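Local coordinates for spindle pole body-associated protein VIK1 (Saccharomyces cerevisiae, PDB 2O0A), which forms with the minus end-directed motor KAR3 a heterodimer that cross-links antiparallel microtubules, recruits KAR3 to microtubules, and has a C-terminal kinesin-like domain without a nucleotide-binding site, at residues 28-33 against 48-53; 99-104 against 277-282; 113-118 against 203-208. All blocks are in the same frame, centred on the assembly; numbering follows the deposited sequence. Where two conformers were deposited one is given.

Overall arrangement
From the N terminus, contact 1 closes the first and shortest loop, folding the small three-stranded antiparallel sheet (41-44, 49-52, 58-60) back over strand 27-32 of the central sheet. Contact 2 opens later and spans most of the domain, joining the loop after strand 94-99 to the late helix 276-289. Contact 3 falls entirely within that span and ties the end of helix 105-116 to strand 197-207. Contacts 1 and 2 have centres 11 Å apart and touch: Ile-50 packs on Leu-280, and a weak hydrogen bond joins Gln-52 to Asn-277. Contact 3 lies across the chain's centre from both, its centre 31 Å from that of contact 1.

Contact 1 of 3, residues 28-33 against 48-53; sequences CYAYVM and GVITQG
Ala-30 and Val-32, two residues apart on strand 28-32, receive the tip of Ile-50 from strand 49-52, and this single side chain makes the whole contact on its side. The first strand belongs to the central sheet and runs between strands 63-66 and 265-270, parallel to both. At its start Cys-28 lies on the same face of the sheet as Ala-30 but is too far along the strand to meet Ile-50. Ala-30 follows with its methyl toward strand 49-52, and Ala-30 CB stands 4.0 Å from Ile-50 CD1. Tyr-29 and Tyr-31 alternate with these residues and point to the other face, where Tyr-29 stacks its ring with Phe-265 and Tyr-31 OH is hydrogen-bonded to the backbone oxygen of Val-70. Val-32 returns to the side of Ala-30 and meets Ile-50 tip to tip, Val-32 CG1 lying 4.1 Å from Ile-50 CD1. That valine methyl is set beside the backbone N, anti to the carbonyl carbon (chi1 -55°). Ile-50 CD1 therefore rests over two carbons at nearly equal range, with Ala-30 CB and Val-32 CG1 themselves 3.9 Å apart. An extended Ile-50 chain (chi2 172°) carries CD1 that far from its own strand. Gly-48, at positive phi, and Val-49 both face Asp-44 in a G1 beta bulge at the start of this strand. As in other kinesin motor domains, a small three-stranded antiparallel sheet flanks the first strand of the central sheet, and Ile-50 belongs to its middle strand. Leu-270 and Val-64 of the central sheet also touch Ile-50. No hydrogen bond links the two segments, and just 72 Å² is buried between them, so 28-33 and 48-53 meet only through methyl groups, with nothing directional between them.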
loop_
_atom_site.group_PDB
_atom_site.type_symbol
_atom_site.label_atom_id
_atom_site.label_comp_id
_atom_site.label_asym_id
_atom_site.label_seq_id
_atom_site.Cartn_x
_atom_site.Cartn_y
_atom_site.Cartn_z
ATOM N N CYS A 28 0.622 -9.004 4.404
ATOM C CA CYS A 28 0.535 -9.238 2.960
ATOM C C CYS A 28 -0.882 -9.681 2.624
ATOM O O CYS A 28 -1.363 -10.728 3.077
ATOM C CB CYS A 28 1.571 -10.260 2.514
ATOM S SG CYS A 28 1.689 -10.456 0.730
ATOM N N TYR A 29 -1.573 -8.833 1.869
ATOM C CA TYR A 29 -2.969 -9.031 1.542
ATOM C C TYR A 29 -3.127 -9.167 0.052
ATOM O O TYR A 29 -2.433 -8.486 -0.686
ATOM C CB TYR A 29 -3.759 -7.810 2.012
ATOM C CG TYR A 29 -3.916 -7.758 3.518
ATOM C CD1 TYR A 29 -5.137 -8.070 4.093
ATOM C CD2 TYR A 29 -2.847 -7.393 4.363
ATOM C CE1 TYR A 29 -5.311 -8.027 5.476
ATOM C CE2 TYR A 29 -3.014 -7.348 5.749
ATOM C CZ TYR A 29 -4.240 -7.665 6.284
ATOM O OH TYR A 29 -4.425 -7.624 7.652
ATOM N N ALA A 30 -4.027 -10.048 -0.388
ATOM C CA ALA A 30 -4.334 -10.174 -1.814
ATOM C C ALA A 30 -5.682 -9.539 -2.085
ATOM O O ALA A 30 -6.665 -9.848 -1.405
ATOM C CB ALA A 30 -4.355 -11.653 -2.223
ATOM N N TYR A 31 -5.736 -8.647 -3.066
ATOM C CA TYR A 31 -6.967 -7.979 -3.448
ATOM C C TYR A 31 -7.232 -8.451 -4.873
ATOM O O TYR A 31 -6.511 -8.082 -5.797
ATOM C CB TYR A 31 -6.730 -6.470 -3.364
ATOM C CG TYR A 31 -7.935 -5.561 -3.422
ATOM C CD1 TYR A 31 -9.242 -6.038 -3.243
ATOM C CD2 TYR A 31 -7.762 -4.192 -3.596
ATOM C CE1 TYR A 31 -10.332 -5.169 -3.286
ATOM C CE2 TYR A 31 -8.828 -3.326 -3.627
ATOM C CZ TYR A 31 -10.114 -3.811 -3.465
ATOM O OH TYR A 31 -11.152 -2.908 -3.525
ATOM N N VAL A 32 -8.255 -9.277 -5.047
ATOM C CA VAL A 32 -8.315 -10.122 -6.246
ATOM C C VAL A 32 -9.554 -9.877 -7.091
ATOM O O VAL A 32 -10.640 -9.649 -6.546
ATOM C CB VAL A 32 -8.207 -11.637 -5.884
ATOM C CG1 VAL A 32 -6.951 -11.937 -5.064
ATOM C CG2 VAL A 32 -9.472 -12.143 -5.188
ATOM N N MET A 33 -9.387 -9.923 -8.415
ATOM C CA MET A 33 -10.516 -9.893 -9.344
ATOM C C MET A 33 -10.720 -11.306 -9.906
ATOM O O MET A 33 -10.190 -11.628 -10.971
ATOM C CB MET A 33 -10.280 -8.880 -10.469
ATOM C CG MET A 33 -10.456 -7.454 -10.020
ATOM S SD MET A 33 -12.198 -7.043 -9.883
ATOM C CE MET A 33 -12.392 -6.000 -11.324
ATOM N N GLY A 48 -7.949 -17.197 3.804
ATOM C CA GLY A 48 -6.937 -16.368 3.155
ATOM C C GLY A 48 -5.960 -17.188 2.342
ATOM O O GLY A 48 -4.754 -17.025 2.457
ATOM N N VAL A 49 -6.490 -18.077 1.520
ATOM C CA VAL A 49 -5.643 -18.984 0.754
ATOM C C VAL A 49 -5.968 -18.877 -0.735
ATOM O O VAL A 49 -7.127 -18.838 -1.107
ATOM C CB VAL A 49 -5.843 -20.457 1.213
ATOM C CG1 VAL A 49 -4.849 -21.350 0.522
ATOM C CG2 VAL A 49 -5.690 -20.575 2.722
ATOM N N ILE A 50 -4.934 -18.817 -1.573
ATOM C CA ILE A 50 -5.082 -19.002 -3.015
ATOM C C ILE A 50 -4.244 -20.223 -3.385
ATOM O O ILE A 50 -3.042 -20.271 -3.102
ATOM C CB ILE A 50 -4.616 -17.778 -3.834
ATOM C CG1 ILE A 50 -5.353 -16.519 -3.370
ATOM C CG2 ILE A 50 -4.824 -18.015 -5.345
ATOM C CD1 ILE A 50 -4.816 -15.235 -3.991
ATOM N N THR A 51 -4.897 -21.206 -3.992
ATOM C CA THR A 51 -4.245 -22.453 -4.375
ATOM C C THR A 51 -4.225 -22.611 -5.889
ATOM O O THR A 51 -5.256 -22.455 -6.540
ATOM C CB THR A 51 -4.986 -23.658 -3.767
ATOM O OG1 THR A 51 -4.980 -23.553 -2.337
ATOM C CG2 THR A 51 -4.319 -24.969 -4.172
ATOM N N GLN A 52 -3.046 -22.912 -6.437
ATOM C CA GLN A 52 -2.913 -23.224 -7.861
ATOM C C GLN A 52 -3.428 -24.643 -8.096
ATOM O O GLN A 52 -2.911 -25.597 -7.525
ATOM C CB GLN A 52 -1.459 -23.085 -8.312
ATOM C CG GLN A 52 -0.985 -21.647 -8.490
ATOM C CD GLN A 52 0.509 -21.537 -8.752
ATOM O OE1 GLN A 52 1.285 -22.426 -8.394
ATOM N NE2 GLN A 52 0.920 -20.435 -9.375
ATOM N N GLY A 53 -4.464 -24.767 -8.923
ATOM C CA GLY A 53 -5.209 -26.025 -9.070
ATOM C C GLY A 53 -4.478 -27.211 -9.675
ATOM O O GLY A 53 -4.853 -28.361 -9.421
#

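Contact 2 of 3, residues 99-104 against 277-282; sequences LSTTPH and NKLLTI
Thr-101 and Leu-279 reach toward each other tip to tip, the threonine methyl meeting the forked end of the leucine. CG2 of Thr-101 is 4.0 Å from Leu-279 CD1 and 4.1 Å from Leu-279 CD2, so one methyl faces both branches almost equally. A chi1 of 57° divides the threonine's two ends between different surroundings: CG2 stands anti to the carbonyl carbon and turns to the helix, while OG1, lodged between the backbone N and the carbonyl carbon, is hydrogen-bonded to Asp-272 OD2. One turn farther along helix 277-282, Ile-282 presents its branch methyl to the end of Leu-99, with Ile-282 CG2 4.2 Å from Leu-99 CD2. Leu-279 and Ile-282, three residues apart, thus share the side of the helix that faces the loop, and both Leu-99 and Thr-101 direct their side chains toward it. The contact is apolar, with no hydrogen bond between the segments and 165 Å² buried. In kinesins the loop between the matching strand and helix is the P-loop; here the sequence from Leu-99 to His-104 occupies that place without the P-loop signature, consistent with the missing nucleotide site. His-104 is the N-cap of the following helix 105-116. Strand 94-99, from which the loop departs, pairs in parallel with strands 221-228 and 265-270. Helix 276-289 lies against this part of the sheet, Leu-279 also resting on Leu-270, while Ile-234 of helix 231-243 touches both Leu-99 and Ile-282.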
loop_
_atom_site.group_PDB
_atom_site.type_symbol
_atom_site.label_atom_id
_atom_site.label_comp_id
_atom_site.label_asym_id
_atom_site.label_seq_id
_atom_site.Cartn_x
_atom_site.Cartn_y
_atom_site.Cartn_z
ATOM N N LEU A 99 1.317 -3.515 -5.092
ATOM C CA LEU A 99 1.811 -4.133 -6.330
ATOM C C LEU A 99 0.645 -4.379 -7.264
ATOM O O LEU A 99 -0.371 -4.983 -6.880
ATOM C CB LEU A 99 2.490 -5.472 -6.004
ATOM C CG LEU A 99 3.918 -5.440 -5.450
ATOM C CD1 LEU A 99 4.027 -4.703 -4.140
ATOM C CD2 LEU A 99 4.472 -6.852 -5.300
ATOM N N SER A 100 0.795 -3.909 -8.494
ATOM C CA SER A 100 -0.258 -4.002 -9.512
ATOM C C SER A 100 0.422 -4.272 -10.832
ATOM O O SER A 100 1.584 -3.934 -10.997
ATOM C CB SER A 100 -1.009 -2.689 -9.613
ATOM O OG SER A 100 -1.805 -2.440 -8.443
ATOM N N THR A 101 -0.293 -4.876 -11.780
ATOM C CA THR A 101 0.287 -5.064 -13.118
ATOM C C THR A 101 -0.471 -4.278 -14.194
ATOM O O THR A 101 -0.147 -4.361 -15.394
ATOM C CB THR A 101 0.375 -6.562 -13.516
ATOM O OG1 THR A 101 -0.931 -7.146 -13.437
ATOM C CG2 THR A 101 1.347 -7.315 -12.606
ATOM N N THR A 102 -1.481 -3.528 -13.762
ATOM C CA THR A 102 -2.266 -2.657 -14.629
ATOM C C THR A 102 -2.418 -1.302 -13.943
ATOM O O THR A 102 -2.208 -1.203 -12.729
ATOM C CB THR A 102 -3.660 -3.241 -14.907
ATOM O OG1 THR A 102 -4.356 -3.469 -13.669
ATOM C CG2 THR A 102 -3.558 -4.545 -15.682
ATOM N N PRO A 103 -2.753 -0.252 -14.714
ATOM C CA PRO A 103 -2.998 1.064 -14.122
ATOM C C PRO A 103 -3.975 0.982 -12.958
ATOM O O PRO A 103 -5.054 0.376 -13.081
ATOM C CB PRO A 103 -3.608 1.851 -15.283
ATOM C CG PRO A 103 -2.974 1.251 -16.487
ATOM C CD PRO A 103 -2.890 -0.224 -16.186
ATOM N N HIS A 104 -3.590 1.571 -11.822
ATOM C CA HIS A 104 -4.426 1.544 -10.630
ATOM C C HIS A 104 -4.622 2.919 -9.968
ATOM O O HIS A 104 -4.549 3.069 -8.721
ATOM C CB HIS A 104 -3.851 0.544 -9.627
ATOM C CG HIS A 104 -4.368 -0.854 -9.803
ATOM N ND1 HIS A 104 -5.210 -1.458 -8.894
ATOM C CD2 HIS A 104 -4.173 -1.760 -10.791
ATOM C CE1 HIS A 104 -5.510 -2.676 -9.314
ATOM N NE2 HIS A 104 -4.889 -2.887 -10.461
ATOM N N ASN A 277 1.083 -15.843 -11.342
ATOM C CA ASN A 277 1.981 -16.799 -10.713
ATOM C C ASN A 277 3.250 -16.170 -10.104
ATOM O O ASN A 277 3.690 -16.570 -9.021
ATOM C CB ASN A 277 2.280 -17.970 -11.665
ATOM C CG ASN A 277 1.013 -18.748 -12.059
ATOM O OD1 ASN A 277 -0.026 -18.648 -11.405
ATOM N ND2 ASN A 277 1.107 -19.532 -13.126
ATOM N N LYS A 278 3.808 -15.171 -10.793
ATOM C CA LYS A 278 4.956 -14.412 -10.305
ATOM C C LYS A 278 4.599 -13.633 -9.044
ATOM O O LYS A 278 5.362 -13.633 -8.069
ATOM C CB LYS A 278 5.447 -13.455 -11.388
ATOM C CG LYS A 278 6.249 -14.150 -12.486
ATOM C CD LYS A 278 7.723 -13.919 -12.307
ATOM C CE LYS A 278 8.464 -13.902 -13.651
ATOM N NZ LYS A 278 8.332 -15.186 -14.405
ATOM N N LEU A 279 3.433 -12.987 -9.062
ATOM C CA LEU A 279 2.960 -12.242 -7.893
ATOM C C LEU A 279 2.690 -13.168 -6.700
ATOM O O LEU A 279 2.988 -12.816 -5.555
ATOM C CB LEU A 279 1.753 -11.341 -8.233
ATOM C CG LEU A 279 2.073 -9.914 -8.746
ATOM C CD1 LEU A 279 2.940 -9.883 -10.006
ATOM C CD2 LEU A 279 0.816 -9.048 -8.941
ATOM N N LEU A 280 2.170 -14.370 -6.954
ATOM C CA LEU A 280 2.034 -15.347 -5.868
ATOM C C LEU A 280 3.401 -15.725 -5.301
ATOM O O LEU A 280 3.586 -15.757 -4.097
ATOM C CB LEU A 280 1.261 -16.589 -6.333
ATOM C CG LEU A 280 -0.212 -16.362 -6.681
ATOM C CD1 LEU A 280 -0.752 -17.589 -7.393
ATOM C CD2 LEU A 280 -1.032 -16.046 -5.419
ATOM N N THR A 281 4.381 -15.980 -6.169
ATOM C CA THR A 281 5.732 -16.274 -5.688
ATOM C C THR A 281 6.302 -15.155 -4.805
ATOM O O THR A 281 6.878 -15.406 -3.748
ATOM C CB THR A 281 6.672 -16.595 -6.864
ATOM O OG1 THR A 281 6.199 -17.782 -7.503
ATOM C CG2 THR A 281 8.118 -16.807 -6.377
ATOM N N ILE A 282 6.112 -13.917 -5.234
ATOM C CA ILE A 282 6.600 -12.764 -4.483
ATOM C C ILE A 282 5.911 -12.669 -3.131
ATOM O O ILE A 282 6.561 -12.382 -2.126
ATOM C CB ILE A 282 6.469 -11.477 -5.310
ATOM C CG1 ILE A 282 7.398 -11.590 -6.525
ATOM C CG2 ILE A 282 6.823 -10.240 -4.467
ATOM C CD1 ILE A 282 7.271 -10.499 -7.539
#

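Contact 3 of 3, residues 113-118 against 203-208; sequences KFLAEK and VQFFPR
The last part of helix 105-116 lies beside strand 203-207, the backbones coming nearest at Leu-115 and Val-203, whose CA atoms are 9.3 Å apart. Leu-115 bridges that distance by placing one methyl on each of two strand residues. Leu-115 CD2 meets the ring of Phe-205 at the edge, close to the ring plane, 3.9 Å from Phe-205 CZ. The other branch, Leu-115 CD1, reaches Val-203 CG2 at 4.3 Å. With CG beside the backbone N and anti to the carbonyl carbon (chi1 -63°), the leucine directs its fork toward the strand, where the two methyls separate to Val-203 and Phe-205. Phe-205 starts from its backbone in a direction that does not aim at the helix, yet its ring extends far enough to bring the para carbon against the leucine. The side chains of Leu-115 and Phe-205 cross at about a right angle. Val-203 and Phe-205 alternate with Gln-204 along the strand and so share the sheet face on which the helix packs. This is the kinesin motor fold, in which helices cover both faces of a central mixed sheet; helix 105-116 takes the place of the helix that follows the P-loop in active kinesins. Strand 197-207 runs antiparallel to both its neighbours, strands 126-136 and 221-228. From them Ile-128 and Phe-223 each touch both Val-203 and Phe-205. Helix 72-89 adds His-84 against Leu-115 and Leu-88 against Phe-205. All three touching residues are buried, and the segments bury 114 Å² between them without a hydrogen bond. Farther along the strand segment, Arg-208 turns its NE to a hydrogen bond with Gln-123 O.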
loop_
_atom_site.group_PDB
_atom_site.type_symbol
_atom_site.label_atom_id
_atom_site.label_comp_id
_atom_site.label_asym_id
_atom_site.label_seq_id
_atom_site.Cartn_x
_atom_site.Cartn_y
_atom_site.Cartn_z
ATOM N N LYS A 113 -9.017 9.999 -0.545
ATOM C CA LYS A 113 -10.348 10.315 -0.032
ATOM C C LYS A 113 -10.540 9.765 1.387
ATOM O O LYS A 113 -11.084 10.448 2.263
ATOM C CB LYS A 113 -11.408 9.764 -0.977
ATOM C CG LYS A 113 -11.466 10.511 -2.283
ATOM C CD LYS A 113 -12.787 10.304 -2.976
ATOM C CE LYS A 113 -12.754 9.136 -3.928
ATOM N NZ LYS A 113 -14.014 9.110 -4.740
ATOM N N PHE A 114 -10.093 8.529 1.607
ATOM C CA PHE A 114 -10.146 7.893 2.919
ATOM C C PHE A 114 -9.387 8.709 3.978
ATOM O O PHE A 114 -9.830 8.849 5.130
ATOM C CB PHE A 114 -9.587 6.463 2.810
ATOM C CG PHE A 114 -9.264 5.848 4.136
ATOM C CD1 PHE A 114 -10.294 5.407 4.971
ATOM C CD2 PHE A 114 -7.947 5.701 4.562
ATOM C CE1 PHE A 114 -10.025 4.851 6.204
ATOM C CE2 PHE A 114 -7.655 5.129 5.803
ATOM C CZ PHE A 114 -8.711 4.715 6.643
ATOM N N LEU A 115 -8.226 9.228 3.588
ATOM C CA LEU A 115 -7.390 9.982 4.514
ATOM C C LEU A 115 -7.895 11.388 4.726
ATOM O O LEU A 115 -7.945 11.856 5.862
ATOM C CB LEU A 115 -5.960 10.075 3.994
ATOM C CG LEU A 115 -5.232 8.747 3.861
ATOM C CD1 LEU A 115 -3.852 8.958 3.244
ATOM C CD2 LEU A 115 -5.156 8.050 5.223
ATOM N N ALA A 116 -8.260 12.057 3.649
ATOM C CA ALA A 116 -8.193 13.512 3.671
ATOM C C ALA A 116 -9.372 14.283 3.114
ATOM O O ALA A 116 -9.286 15.503 2.987
ATOM C CB ALA A 116 -6.883 13.969 3.019
ATOM N N GLU A 117 -10.479 13.617 2.800
ATOM C CA GLU A 117 -11.729 14.361 2.573
ATOM C C GLU A 117 -12.035 15.226 3.803
ATOM O O GLU A 117 -11.681 14.862 4.924
ATOM C CB GLU A 117 -12.902 13.424 2.294
ATOM C CG GLU A 117 -12.866 12.782 0.913
ATOM C CD GLU A 117 -12.611 13.773 -0.197
ATOM O OE1 GLU A 117 -11.575 13.643 -0.882
ATOM O OE2 GLU A 117 -13.447 14.682 -0.396
ATOM N N LYS A 118 -12.701 16.364 3.571
ATOM C CA LYS A 118 -13.040 17.342 4.621
ATOM C C LYS A 118 -13.745 16.724 5.833
ATOM O O LYS A 118 -13.626 17.253 6.939
ATOM C CB LYS A 118 -13.903 18.470 4.029
ATOM C CG LYS A 118 -13.994 19.748 4.846
ATOM C CD LYS A 118 -14.636 20.881 4.043
ATOM C CE LYS A 118 -16.149 20.718 3.890
ATOM N NZ LYS A 118 -16.535 19.711 2.858
ATOM N N VAL A 203 2.725 11.154 2.987
ATOM C CA VAL A 203 1.702 11.931 3.674
ATOM C C VAL A 203 2.216 12.171 5.090
ATOM O O VAL A 203 2.689 11.237 5.756
ATOM C CB VAL A 203 0.348 11.168 3.706
ATOM C CG1 VAL A 203 -0.685 11.914 4.550
ATOM C CG2 VAL A 203 -0.178 10.940 2.287
ATOM N N GLN A 204 2.152 13.416 5.557
ATOM C CA GLN A 204 2.501 13.709 6.950
ATOM C C GLN A 204 1.219 14.062 7.698
ATOM O O GLN A 204 0.389 14.812 7.187
ATOM C CB GLN A 204 3.453 14.890 7.033
ATOM C CG GLN A 204 4.770 14.689 6.324
ATOM C CD GLN A 204 5.626 15.950 6.394
ATOM O OE1 GLN A 204 5.275 17.001 5.842
ATOM N NE2 GLN A 204 6.728 15.854 7.101
ATOM N N PHE A 205 1.083 13.522 8.898
ATOM C CA PHE A 205 -0.046 13.827 9.770
ATOM C C PHE A 205 0.473 14.646 10.957
ATOM O O PHE A 205 1.150 14.095 11.812
ATOM C CB PHE A 205 -0.685 12.529 10.293
ATOM C CG PHE A 205 -1.334 11.683 9.214
ATOM C CD1 PHE A 205 -2.687 11.857 8.884
ATOM C CD2 PHE A 205 -0.594 10.712 8.549
ATOM C CE1 PHE A 205 -3.297 11.079 7.864
ATOM C CE2 PHE A 205 -1.195 9.910 7.553
ATOM C CZ PHE A 205 -2.541 10.106 7.204
ATOM N N PHE A 206 0.164 15.944 10.988
ATOM C CA PHE A 206 0.610 16.828 12.068
ATOM C C PHE A 206 -0.523 16.984 13.070
ATOM O O PHE A 206 -1.574 17.527 12.722
ATOM C CB PHE A 206 0.965 18.206 11.517
ATOM C CG PHE A 206 2.215 18.231 10.711
ATOM C CD1 PHE A 206 3.447 18.401 11.336
ATOM C CD2 PHE A 206 2.173 18.071 9.333
ATOM C CE1 PHE A 206 4.631 18.436 10.594
ATOM C CE2 PHE A 206 3.361 18.098 8.589
ATOM C CZ PHE A 206 4.580 18.277 9.227
ATOM N N PRO A 207 -0.327 16.520 14.313
ATOM C CA PRO A 207 -1.439 16.611 15.260
ATOM C C PRO A 207 -1.817 18.050 15.571
ATOM O O PRO A 207 -0.940 18.907 15.797
ATOM C CB PRO A 207 -0.889 15.924 16.517
ATOM C CG PRO A 207 0.577 16.030 16.400
ATOM C CD PRO A 207 0.855 15.883 14.925
ATOM N N ARG A 208 -3.121 18.309 15.573
ATOM C CA ARG A 208 -3.641 19.636 15.893
ATOM C C ARG A 208 -3.447 19.954 17.367
ATOM O O ARG A 208 -3.420 19.050 18.209
ATOM C CB ARG A 208 -5.118 19.732 15.501
ATOM C CG ARG A 208 -5.342 19.631 13.999
ATOM C CD ARG A 208 -6.802 19.802 13.609
ATOM N NE ARG A 208 -7.012 19.536 12.185
ATOM C CZ ARG A 208 -6.917 20.438 11.209
ATOM N NH1 ARG A 208 -6.630 21.711 11.486
ATOM N NH2 ARG A 208 -7.122 20.070 9.943
#